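Local structure of L-lactate dehydrogenase (4UUL) at residues G17-H22 / L52-L56; R33-L39 / P62-V68; D132-C136 / F151-S155; W183-S189 / F315-L320. The protein acts as an L-lactate dehydrogenase, probably interconverting pyruvate and lactate with NADH as cofactor, and belongs to the malate dehydrogenase type 2 family. The protein carries 1 engineered substitution. All coordinates share one frame; numbering follows the deposited sequence.

Interaction 1 of 4, residues G17-H22 / L52-L56; sequences GYILSH and LTMEL
Helix-to-helix packing inside the NAD-binding Rossmann domain brings Tyr18, Ser21 and His22 of helix 15-25 against Leu52, Glu55 and Leu56 of helix 46-57. The two segments run nearly parallel, 27° apart with their axes 10.5 Å from each other, and lie against strand 35-40, where Ser21 and Leu56 both touch Leu37. Leu52 enters as a knob into a hole formed by Gly17, Tyr18, Ser21 and His22; in one of its two conformers its CD1 passes Tyr18 CD1 at 3.9 Å. Helix 15-25 starts with the glycine-rich nucleotide-binding turn, and Gly17 is predicted to belong to the NAD site. The polar end of the contact lies at the dimer interface. With CG anti to the backbone N (chi1 -179°), the Tyr18 ring leaves its helix and extends past Leu52, and OH donates to Glu55 OE2 over 2.6 Å, on the syn side of the carboxylate but somewhat out of its plane. Glu55 OE1 in turn accepts from Ala241 N and Ser243 OG of the second subunit, while Ala242 N of that subunit bonds to Tyr18 OH and its Arg236 makes a cation-pi contact with the Tyr18 ring. One hydroxyl and one carboxylate thus join both helices to the partner chain. The His22 ring has its rotation fixed by ND1, which donates to Tyr18 O at 2.9 Å, close to the ring plane. So oriented, it offers a face to Leu56, whose CD2 sits 3.5 Å from the ring centroid, almost exactly on the ring normal.

Interaction 2 of 4, residues R33-L39 / P62-V68; sequences RQVYLHL and PHLAGFV
The carbonyl O of His63 receives the amide of Val35 (N to O 2.8 Å, N-H...O angle 166°) and also a CA-H contact from Gln34, opening the pairing of parallel strands 35-40 and 64-70. With helix 46-57 between them in sequence, the strands form a beta-alpha-beta unit of the Rossmann sheet, in which 64-70 is the outermost strand on this side. Val35 pairs with Leu64 and Leu37 with Phe67, so strand 64-68 fits one residue more between the same two levels: a beta bulge around Ala65 and Gly66. Beyond it the regular pattern resumes, with Val68 N bonded to Leu37 O and Val68 O accepting from Leu39 N. Tyr36 covers the irregular part. Its CG is anti to the backbone N (chi1 -177°), which lays the ring flat over the Gly66-Phe67 peptide, with Gly66 C 3.4 Å above the ring plane and no side chain on Gly66 to stand between them. His6 stacks on Tyr36 as well. On the other side of the sheet, Leu64 CD1 meets Leu37 CG at 4.0 Å, the two side chains crossing at about a right angle, and Leu37 also touches helix 15-25. At the loop end, Gln34 NE2, nearly in its amide plane, donates to Pro62 O at 2.9 Å.

Interaction 3 of 4, residues D132-C136 / F151-S155; sequences DNTNC and FSSLS
Two acceptors stand unusually close here: Asp132 OD2 lies 3.0 Å from Leu154 O, with no hydrogen bond between them. A water bridges the two segments nearby. It sits 2.9 Å from Asp132 OD2, 3.1 Å from Asn133 OD1 and 2.7 Å from Ser153 OG, linking helix 132-141 to strand 151-153; with further acceptors around it, which of them take its protons is not settled. Asp132 CG takes the position between the backbone N and carbonyl carbon (chi1 60°), turning the carboxylate toward the strand; OD1 bonds to His186 ND1. Asn133 is held at its other branch, where ND2 donates to Val284 O and Gly184 O. One helical turn on, Cys136 packs by its sulfur, SG touching Phe151 CB at 3.7 Å. The same sulfur makes an oblique sulfur-aromatic contact with the Phe151 ring, 5.5 Å from its centroid. The helix segment runs back almost antiparallel to the strand, at 167°, as the crossover of a beta-alpha-beta unit does. NADH contacts Asp132 and Leu154 in another crystal of this protein, so this last beta-alpha-beta unit of the Rossmann sheet carries one edge of the cofactor site, which Asp132 links to the predicted proton acceptor His186.

Interaction 4 of 4, residues W183-S189 / F315-L320; sequences WGNHGES and FTEKDL
The loop carrying His186, the predicted proton acceptor of the active site, is bound to the long C-terminal helix 307-337 through Asn185 and Ser189, which meet Thr316 and Asp319. Thr316 OG1 accepts from the backbone N of Asn185 (2.9 Å, N-H...O angle 163°) and lies 2.7 Å from Ser189 OG, while its CG2 packs on Gly184 CA. A turn later, Asp319 OD2 gathers three donors. Asn185 ND2 approaches at 2.9 Å from above the carboxylate plane; Ser189 OG donates at 2.7 Å on the anti side, from the opposite face. The third is a water that also donates to His186 O and accepts from Ser189 N, closing the turn between them. Beside this polar cluster, Leu320 CD2 presses against the Asn185 amide, 3.4 Å from CG. With CG anti to the backbone N (chi1 -160°), the Asn185 side chain crosses that of Asp319 at about a right angle and brings ND2 to OD2. The CB of His186 leads away from the helix, and its NE2 bonds to Asp158. Three donors converging on one oxygen would probably favour a charged Asp319, and the bonds on both sides of His186 suggest that the helix helps to hold the backbone that carries the histidine.

From the N terminus, interactions 1 and 2 cross: their segments alternate as 17-22, 33-39, 52-56 and 62-68. They close loops of 29 and 22 residues and touch directly, Thr53 packing on Phe67, so the helix pair packs as a layer on the two strands at the start of the Rossmann domain. Interaction 3 follows in series, closing a short loop at the far edge of the same sheet, its centre about 25 Å from that of interaction 2. Interaction 4 spans 125 residues and ties the loop of the predicted proton acceptor to the C-terminal helix. Interactions 3 and 4 touch where the two domains meet, joining cofactor site to that loop.

Interaction 1 of 4, residues G17-H22 / L52-L56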
# COMPACT_ATOMS: atom_id res chain seq x y z
N GLY B 17 9.75 0.97 2.22
CA GLY B 17 9.39 1.34 3.57
C GLY B 17 8.11 2.14 3.68
O GLY B 17 7.32 2.00 4.61
N TYR B 18 7.96 3.04 2.72
CA TYR B 18 6.80 3.92 2.65
C TYR B 18 5.53 3.05 2.58
O TYR B 18 4.54 3.28 3.32
CB TYR B 18 6.91 4.79 1.42
CG TYR B 18 5.80 5.80 1.20
CD1 TYR B 18 5.69 6.93 1.98
CD2 TYR B 18 4.93 5.64 0.18
CE1 TYR B 18 4.69 7.89 1.75
CE2 TYR B 18 3.96 6.58 -0.07
CZ TYR B 18 3.85 7.69 0.71
OH TYR B 18 2.90 8.60 0.37
N ILE B 19 5.50 2.11 1.64
CA ILE B 19 4.31 1.31 1.43
C ILE B 19 4.12 0.31 2.60
O ILE B 19 3.01 0.08 3.07
CB ILE B 19 4.31 0.59 0.04
CG1 ILE B 19 4.43 1.60 -1.08
CG2 ILE B 19 3.10 -0.29 -0.11
CD1 ILE B 19 4.70 1.02 -2.43
N LEU B 20 5.21 -0.37 2.94
CA LEU B 20 5.16 -1.36 3.99
C LEU B 20 4.65 -0.81 5.32
O LEU B 20 3.85 -1.44 6.00
CB LEU B 20 6.56 -1.95 4.12
CG LEU B 20 6.82 -3.08 5.05
CD1 LEU B 20 5.96 -4.31 4.71
CD2 LEU B 20 8.34 -3.42 5.02
N SER B 21 5.17 0.34 5.70
CA SER B 21 4.73 0.95 6.94
C SER B 21 3.24 1.23 6.94
O SER B 21 2.57 0.91 7.91
CB SER B 21 5.52 2.22 7.26
OG SER B 21 5.36 3.20 6.25
N HIS B 22 2.73 1.80 5.85
CA HIS B 22 1.30 2.06 5.81
C HIS B 22 0.46 0.78 5.80
O HIS B 22 -0.57 0.69 6.46
CB HIS B 22 0.95 2.93 4.60
CG HIS B 22 1.25 4.39 4.76
ND1 HIS B 22 2.49 4.93 4.52
CD2 HIS B 22 0.46 5.42 5.15
CE1 HIS B 22 2.44 6.23 4.78
NE2 HIS B 22 1.23 6.54 5.16
N LEU B 52 7.22 10.55 5.83
CA LEU B 52 6.51 9.27 5.99
C LEU B 52 5.68 9.29 7.26
O LEU B 52 4.52 8.94 7.26
CB LEU B 52 7.47 8.05 5.96
CG LEU B 52 6.90 6.79 6.64
CD1 LEU B 52 5.74 6.31 5.87
CD2 LEU B 52 7.98 5.70 6.66
N THR B 53 6.29 9.68 8.38
CA THR B 53 5.56 9.64 9.63
C THR B 53 4.40 10.61 9.63
O THR B 53 3.36 10.33 10.24
CB THR B 53 6.43 9.82 10.87
OG1 THR B 53 6.99 11.12 10.89
CG2 THR B 53 7.54 8.77 10.90
N MET B 54 4.54 11.73 8.94
CA MET B 54 3.42 12.67 8.87
C MET B 54 2.25 12.02 8.12
O MET B 54 1.07 12.22 8.49
CB MET B 54 3.88 13.89 8.15
CG MET B 54 4.77 14.80 8.96
SD MET B 54 5.55 16.12 7.96
CE MET B 54 4.29 17.36 7.97
N GLU B 55 2.52 11.29 7.04
CA GLU B 55 1.45 10.59 6.35
C GLU B 55 0.86 9.48 7.17
O GLU B 55 -0.38 9.31 7.16
CB GLU B 55 1.84 10.11 4.97
CG GLU B 55 1.97 11.26 3.99
CD GLU B 55 1.91 10.77 2.58
OE1 GLU B 55 0.79 10.39 2.12
OE2 GLU B 55 2.97 10.70 1.91
N LEU B 56 1.69 8.76 7.93
CA LEU B 56 1.12 7.76 8.83
C LEU B 56 0.16 8.40 9.81
O LEU B 56 -0.96 7.92 10.01
CB LEU B 56 2.21 7.02 9.58
CG LEU B 56 3.16 6.13 8.81
CD1 LEU B 56 4.28 5.63 9.73
CD2 LEU B 56 2.42 4.93 8.26

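Interaction 2 of 4, residues R33-L39 / P62-V68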
# COMPACT_ATOMS: atom_id res chain seq x y z
N ARG B 33 -4.51 -6.78 16.59
CA ARG B 33 -3.50 -6.30 17.51
C ARG B 33 -2.88 -5.00 17.01
O ARG B 33 -2.65 -4.85 15.81
CB ARG B 33 -2.43 -7.37 17.66
CG ARG B 33 -1.39 -7.04 18.70
CD ARG B 33 -0.45 -8.21 18.91
NE ARG B 33 0.56 -7.88 19.91
CZ ARG B 33 1.67 -8.58 20.11
NH1 ARG B 33 1.89 -9.66 19.39
NH2 ARG B 33 2.54 -8.16 21.01
N GLN B 34 -2.60 -4.06 17.90
CA GLN B 34 -1.91 -2.85 17.48
C GLN B 34 -0.44 -3.09 17.16
O GLN B 34 0.15 -4.07 17.65
CB GLN B 34 -2.02 -1.77 18.52
CG GLN B 34 -3.42 -1.21 18.69
CD GLN B 34 -3.37 0.08 19.44
OE1 GLN B 34 -2.88 0.13 20.58
NE2 GLN B 34 -3.87 1.14 18.82
N VAL B 35 0.12 -2.17 16.38
CA VAL B 35 1.51 -2.21 16.01
C VAL B 35 2.18 -0.89 16.41
O VAL B 35 1.56 0.17 16.42
CB VAL B 35 1.70 -2.48 14.51
CG1 VAL B 35 1.19 -3.85 14.18
CG2 VAL B 35 1.07 -1.39 13.66
N TYR B 36 3.45 -1.01 16.76
CA TYR B 36 4.30 0.12 17.06
C TYR B 36 5.51 0.02 16.10
O TYR B 36 6.21 -1.00 16.11
CB TYR B 36 4.78 0.14 18.53
CG TYR B 36 5.60 1.36 18.85
CD1 TYR B 36 6.94 1.43 18.47
CD2 TYR B 36 5.08 2.40 19.60
CE1 TYR B 36 7.72 2.51 18.79
CE2 TYR B 36 5.87 3.49 19.94
CZ TYR B 36 7.19 3.55 19.51
OH TYR B 36 7.96 4.63 19.84
N LEU B 37 5.68 1.01 15.21
CA LEU B 37 6.68 0.93 14.13
C LEU B 37 7.98 1.58 14.55
O LEU B 37 8.02 2.71 14.97
CB LEU B 37 6.15 1.59 12.85
CG LEU B 37 4.89 0.95 12.26
CD1 LEU B 37 4.47 1.73 11.06
CD2 LEU B 37 5.16 -0.46 11.93
N HIS B 38 9.06 0.82 14.41
CA HIS B 38 10.43 1.34 14.54
C HIS B 38 10.94 1.53 13.12
O HIS B 38 11.00 0.58 12.34
CB HIS B 38 11.30 0.37 15.28
CG HIS B 38 10.88 0.11 16.69
ND1 HIS B 38 11.70 0.38 17.77
CD2 HIS B 38 9.77 -0.46 17.22
CE1 HIS B 38 11.10 0.02 18.89
NE2 HIS B 38 9.91 -0.48 18.59
N LEU B 39 11.23 2.79 12.77
CA LEU B 39 11.53 3.18 11.39
C LEU B 39 12.95 3.71 11.35
O LEU B 39 13.23 4.81 11.85
CB LEU B 39 10.52 4.23 10.92
CG LEU B 39 9.07 3.78 11.02
CD1 LEU B 39 8.14 4.93 10.77
CD2 LEU B 39 8.77 2.70 10.00
N PRO B 62 -6.40 3.16 13.39
CA PRO B 62 -6.69 2.66 14.73
C PRO B 62 -5.66 1.63 15.22
O PRO B 62 -5.51 1.40 16.43
CB PRO B 62 -8.08 2.01 14.60
CG PRO B 62 -8.34 1.92 13.14
CD PRO B 62 -7.53 2.96 12.46
N HIS B 63 -4.98 0.96 14.30
CA HIS B 63 -4.03 -0.10 14.69
C HIS B 63 -2.67 0.44 15.07
O HIS B 63 -1.83 -0.31 15.54
CB HIS B 63 -3.84 -1.16 13.59
CG HIS B 63 -5.05 -1.97 13.30
ND1 HIS B 63 -6.03 -1.57 12.43
CD2 HIS B 63 -5.41 -3.19 13.74
CE1 HIS B 63 -6.95 -2.50 12.35
NE2 HIS B 63 -6.60 -3.50 13.13
N LEU B 64 -2.42 1.71 14.81
CA LEU B 64 -1.10 2.28 15.04
C LEU B 64 -0.98 2.84 16.43
O LEU B 64 -1.51 3.89 16.73
CB LEU B 64 -0.75 3.32 13.98
CG LEU B 64 0.68 3.87 14.00
CD1 LEU B 64 1.73 2.79 13.80
CD2 LEU B 64 0.86 4.91 12.93
N ALA B 65 -0.33 2.10 17.33
CA ALA B 65 -0.10 2.53 18.71
C ALA B 65 0.87 3.66 18.80
O ALA B 65 0.78 4.51 19.67
CB ALA B 65 0.41 1.36 19.54
N GLY B 66 1.83 3.70 17.89
CA GLY B 66 2.87 4.71 17.87
C GLY B 66 3.99 4.31 16.93
O GLY B 66 3.90 3.29 16.24
N PHE B 67 5.05 5.12 16.89
CA PHE B 67 6.20 4.86 16.06
C PHE B 67 7.38 5.67 16.60
O PHE B 67 7.22 6.64 17.36
CB PHE B 67 5.94 5.27 14.61
CG PHE B 67 5.59 6.71 14.46
CD1 PHE B 67 6.58 7.67 14.35
CD2 PHE B 67 4.28 7.11 14.44
CE1 PHE B 67 6.25 9.02 14.25
CE2 PHE B 67 3.95 8.45 14.34
CZ PHE B 67 4.94 9.39 14.23
N VAL B 68 8.56 5.29 16.15
CA VAL B 68 9.76 6.08 16.35
C VAL B 68 10.52 6.06 15.02
O VAL B 68 10.72 5.02 14.41
CB VAL B 68 10.66 5.57 17.50
CG1 VAL B 68 11.18 4.16 17.30
CG2 VAL B 68 11.80 6.56 17.74

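Interaction 3 of 4, residues D132-C136 / F151-S155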
# COMPACT_ATOMS: atom_id res chain seq x y z
N ASP B 132 20.14 -11.37 -0.34
CA ASP B 132 19.39 -11.65 0.87
C ASP B 132 19.79 -12.96 1.56
O ASP B 132 19.95 -12.97 2.78
CB ASP B 132 17.87 -11.53 0.68
CG ASP B 132 17.30 -12.44 -0.35
OD1 ASP B 132 18.06 -13.02 -1.17
OD2 ASP B 132 16.07 -12.54 -0.37
N ASN B 133 19.97 -14.08 0.85
CA ASN B 133 20.33 -15.29 1.55
C ASN B 133 21.64 -15.13 2.31
O ASN B 133 21.77 -15.59 3.45
CB ASN B 133 20.54 -16.48 0.58
CG ASN B 133 19.33 -16.82 -0.26
OD1 ASN B 133 18.82 -15.97 -1.03
ND2 ASN B 133 18.91 -18.08 -0.20
N THR B 134 22.63 -14.53 1.66
CA THR B 134 23.94 -14.39 2.30
C THR B 134 23.92 -13.32 3.40
O THR B 134 24.47 -13.56 4.48
CB THR B 134 25.02 -14.14 1.29
OG1 THR B 134 25.08 -15.31 0.48
CG2 THR B 134 26.37 -13.87 1.94
N ASN B 135 23.19 -12.21 3.17
CA ASN B 135 23.02 -11.26 4.23
C ASN B 135 22.38 -11.89 5.46
O ASN B 135 22.77 -11.59 6.60
CB ASN B 135 22.16 -10.10 3.74
CG ASN B 135 22.88 -9.21 2.72
OD1 ASN B 135 24.10 -9.18 2.64
ND2 ASN B 135 22.10 -8.35 2.07
N CYS B 136 21.38 -12.76 5.22
CA CYS B 136 20.70 -13.44 6.30
C CYS B 136 21.66 -14.34 7.10
O CYS B 136 21.70 -14.34 8.32
CB CYS B 136 19.54 -14.25 5.74
SG CYS B 136 18.46 -14.99 6.99
N PHE B 151 15.46 -16.29 11.88
CA PHE B 151 15.88 -15.69 10.60
C PHE B 151 15.29 -16.37 9.40
O PHE B 151 15.24 -17.59 9.31
CB PHE B 151 17.42 -15.79 10.46
CG PHE B 151 18.16 -14.93 11.45
CD1 PHE B 151 18.44 -13.61 11.17
CD2 PHE B 151 18.53 -15.43 12.68
CE1 PHE B 151 19.07 -12.80 12.09
CE2 PHE B 151 19.18 -14.61 13.64
CZ PHE B 151 19.45 -13.30 13.33
N SER B 152 14.94 -15.56 8.40
CA SER B 152 14.58 -16.08 7.09
C SER B 152 14.82 -14.99 6.05
O SER B 152 15.01 -13.83 6.41
CB SER B 152 13.15 -16.61 7.06
OG SER B 152 12.21 -15.59 7.26
N SER B 153 14.78 -15.39 4.78
CA SER B 153 14.95 -14.48 3.68
C SER B 153 13.82 -14.63 2.68
O SER B 153 13.12 -15.64 2.64
CB SER B 153 16.30 -14.65 3.00
OG SER B 153 16.46 -15.90 2.34
N LEU B 154 13.56 -13.56 1.93
CA LEU B 154 12.39 -13.45 1.08
C LEU B 154 12.59 -14.02 -0.32
O LEU B 154 13.26 -13.39 -1.12
CB LEU B 154 11.98 -11.96 0.98
CG LEU B 154 10.67 -11.72 0.26
CD1 LEU B 154 9.51 -12.32 1.01
CD2 LEU B 154 10.42 -10.26 0.06
N SER B 155 11.89 -15.09 -0.64
CA SER B 155 11.84 -15.64 -1.99
C SER B 155 10.41 -15.60 -2.57
O SER B 155 10.23 -15.92 -3.73
CB SER B 155 12.48 -17.03 -2.04
OG SER B 155 11.86 -17.83 -1.12
O HOH W 1 15.83 -15.43 -0.26

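Interaction 4 of 4, residues W183-S189 / F315-L320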
# COMPACT_ATOMS: atom_id res chain seq x y z
N TRP B 183 13.70 -22.54 -5.33
CA TRP B 183 14.65 -23.14 -4.41
C TRP B 183 16.01 -22.40 -4.45
O TRP B 183 16.42 -21.91 -5.51
CB TRP B 183 14.98 -24.59 -4.79
CG TRP B 183 13.89 -25.59 -4.97
CD1 TRP B 183 13.08 -25.74 -6.05
CD2 TRP B 183 13.60 -26.68 -4.09
NE1 TRP B 183 12.29 -26.85 -5.90
CE2 TRP B 183 12.59 -27.46 -4.70
CE3 TRP B 183 14.08 -27.07 -2.83
CZ2 TRP B 183 12.08 -28.61 -4.11
CZ3 TRP B 183 13.61 -28.25 -2.28
CH2 TRP B 183 12.61 -28.99 -2.91
N GLY B 184 16.71 -22.43 -3.33
CA GLY B 184 18.12 -22.08 -3.34
C GLY B 184 18.37 -20.62 -3.11
O GLY B 184 17.78 -19.98 -2.23
N ASN B 185 19.30 -20.10 -3.90
CA ASN B 185 19.75 -18.70 -3.82
C ASN B 185 18.88 -17.82 -4.70
O ASN B 185 18.27 -18.25 -5.60
CB ASN B 185 21.20 -18.62 -4.31
CG ASN B 185 21.92 -17.38 -3.83
OD1 ASN B 185 21.34 -16.56 -3.07
ND2 ASN B 185 23.16 -17.18 -4.31
N HIS B 186 18.99 -16.53 -4.49
CA HIS B 186 18.73 -15.51 -5.60
C HIS B 186 19.86 -15.45 -6.56
O HIS B 186 20.87 -16.13 -6.39
CB HIS B 186 18.49 -14.16 -5.02
CG HIS B 186 17.06 -14.04 -4.61
ND1 HIS B 186 16.65 -13.89 -3.31
CD2 HIS B 186 15.91 -14.11 -5.34
CE1 HIS B 186 15.34 -13.78 -3.26
NE2 HIS B 186 14.86 -14.01 -4.46
N GLY B 187 19.74 -14.64 -7.57
CA GLY B 187 20.75 -14.50 -8.59
C GLY B 187 20.57 -15.57 -9.60
O GLY B 187 19.52 -16.27 -9.66
N GLU B 188 21.63 -15.71 -10.36
CA GLU B 188 21.69 -16.58 -11.49
C GLU B 188 21.38 -18.01 -11.13
O GLU B 188 20.90 -18.70 -11.99
CB GLU B 188 23.08 -16.47 -12.16
CG GLU B 188 23.34 -15.12 -12.82
CD GLU B 188 24.68 -15.04 -13.53
OE1 GLU B 188 25.43 -16.04 -13.52
OE2 GLU B 188 24.97 -13.97 -14.11
N SER B 189 21.68 -18.47 -9.91
CA SER B 189 21.51 -19.86 -9.61
C SER B 189 20.14 -20.27 -9.09
O SER B 189 19.89 -21.42 -8.82
CB SER B 189 22.59 -20.37 -8.63
OG SER B 189 22.33 -19.94 -7.33
N PHE B 315 23.94 -27.07 -7.73
CA PHE B 315 24.65 -25.90 -8.23
C PHE B 315 24.36 -24.68 -7.34
O PHE B 315 25.24 -23.89 -7.01
CB PHE B 315 24.23 -25.60 -9.67
CG PHE B 315 24.96 -24.50 -10.32
CD1 PHE B 315 26.16 -24.75 -10.98
CD2 PHE B 315 24.47 -23.23 -10.32
CE1 PHE B 315 26.84 -23.74 -11.62
CE2 PHE B 315 25.15 -22.18 -10.93
CZ PHE B 315 26.34 -22.44 -11.60
N THR B 316 23.09 -24.47 -6.94
CA THR B 316 22.73 -23.32 -6.13
C THR B 316 23.25 -23.51 -4.71
O THR B 316 23.68 -22.54 -4.06
CB THR B 316 21.24 -23.01 -6.22
OG1 THR B 316 21.00 -21.69 -5.68
CG2 THR B 316 20.40 -24.00 -5.42
N GLU B 317 23.30 -24.73 -4.20
CA GLU B 317 23.94 -25.00 -2.92
C GLU B 317 25.40 -24.60 -2.94
O GLU B 317 25.90 -23.89 -2.06
CB GLU B 317 23.81 -26.48 -2.58
CG GLU B 317 24.54 -26.96 -1.32
CD GLU B 317 24.53 -28.47 -1.23
OE1 GLU B 317 24.93 -29.14 -2.19
OE2 GLU B 317 24.14 -28.96 -0.22
N LYS B 318 26.11 -25.05 -3.97
CA LYS B 318 27.53 -24.70 -4.12
C LYS B 318 27.70 -23.17 -4.17
O LYS B 318 28.58 -22.59 -3.54
CB LYS B 318 28.08 -25.38 -5.40
CG LYS B 318 29.54 -25.09 -5.66
CD LYS B 318 30.02 -25.93 -6.87
CE LYS B 318 31.47 -25.72 -7.27
NZ LYS B 318 31.76 -24.37 -7.68
N ASP B 319 26.82 -22.50 -4.92
CA ASP B 319 26.85 -21.04 -5.05
C ASP B 319 26.69 -20.38 -3.68
O ASP B 319 27.45 -19.46 -3.33
CB ASP B 319 25.72 -20.63 -5.97
CG ASP B 319 25.65 -19.20 -6.27
OD1 ASP B 319 26.69 -18.55 -6.40
OD2 ASP B 319 24.51 -18.66 -6.42
N LEU B 320 25.75 -20.85 -2.87
CA LEU B 320 25.55 -20.25 -1.54
C LEU B 320 26.74 -20.44 -0.64
O LEU B 320 27.11 -19.51 0.07
CB LEU B 320 24.30 -20.81 -0.91
CG LEU B 320 23.01 -20.22 -1.45
CD1 LEU B 320 21.85 -21.18 -1.20
CD2 LEU B 320 22.75 -18.88 -0.84
O HOH W 2 23.19 -16.84 -7.95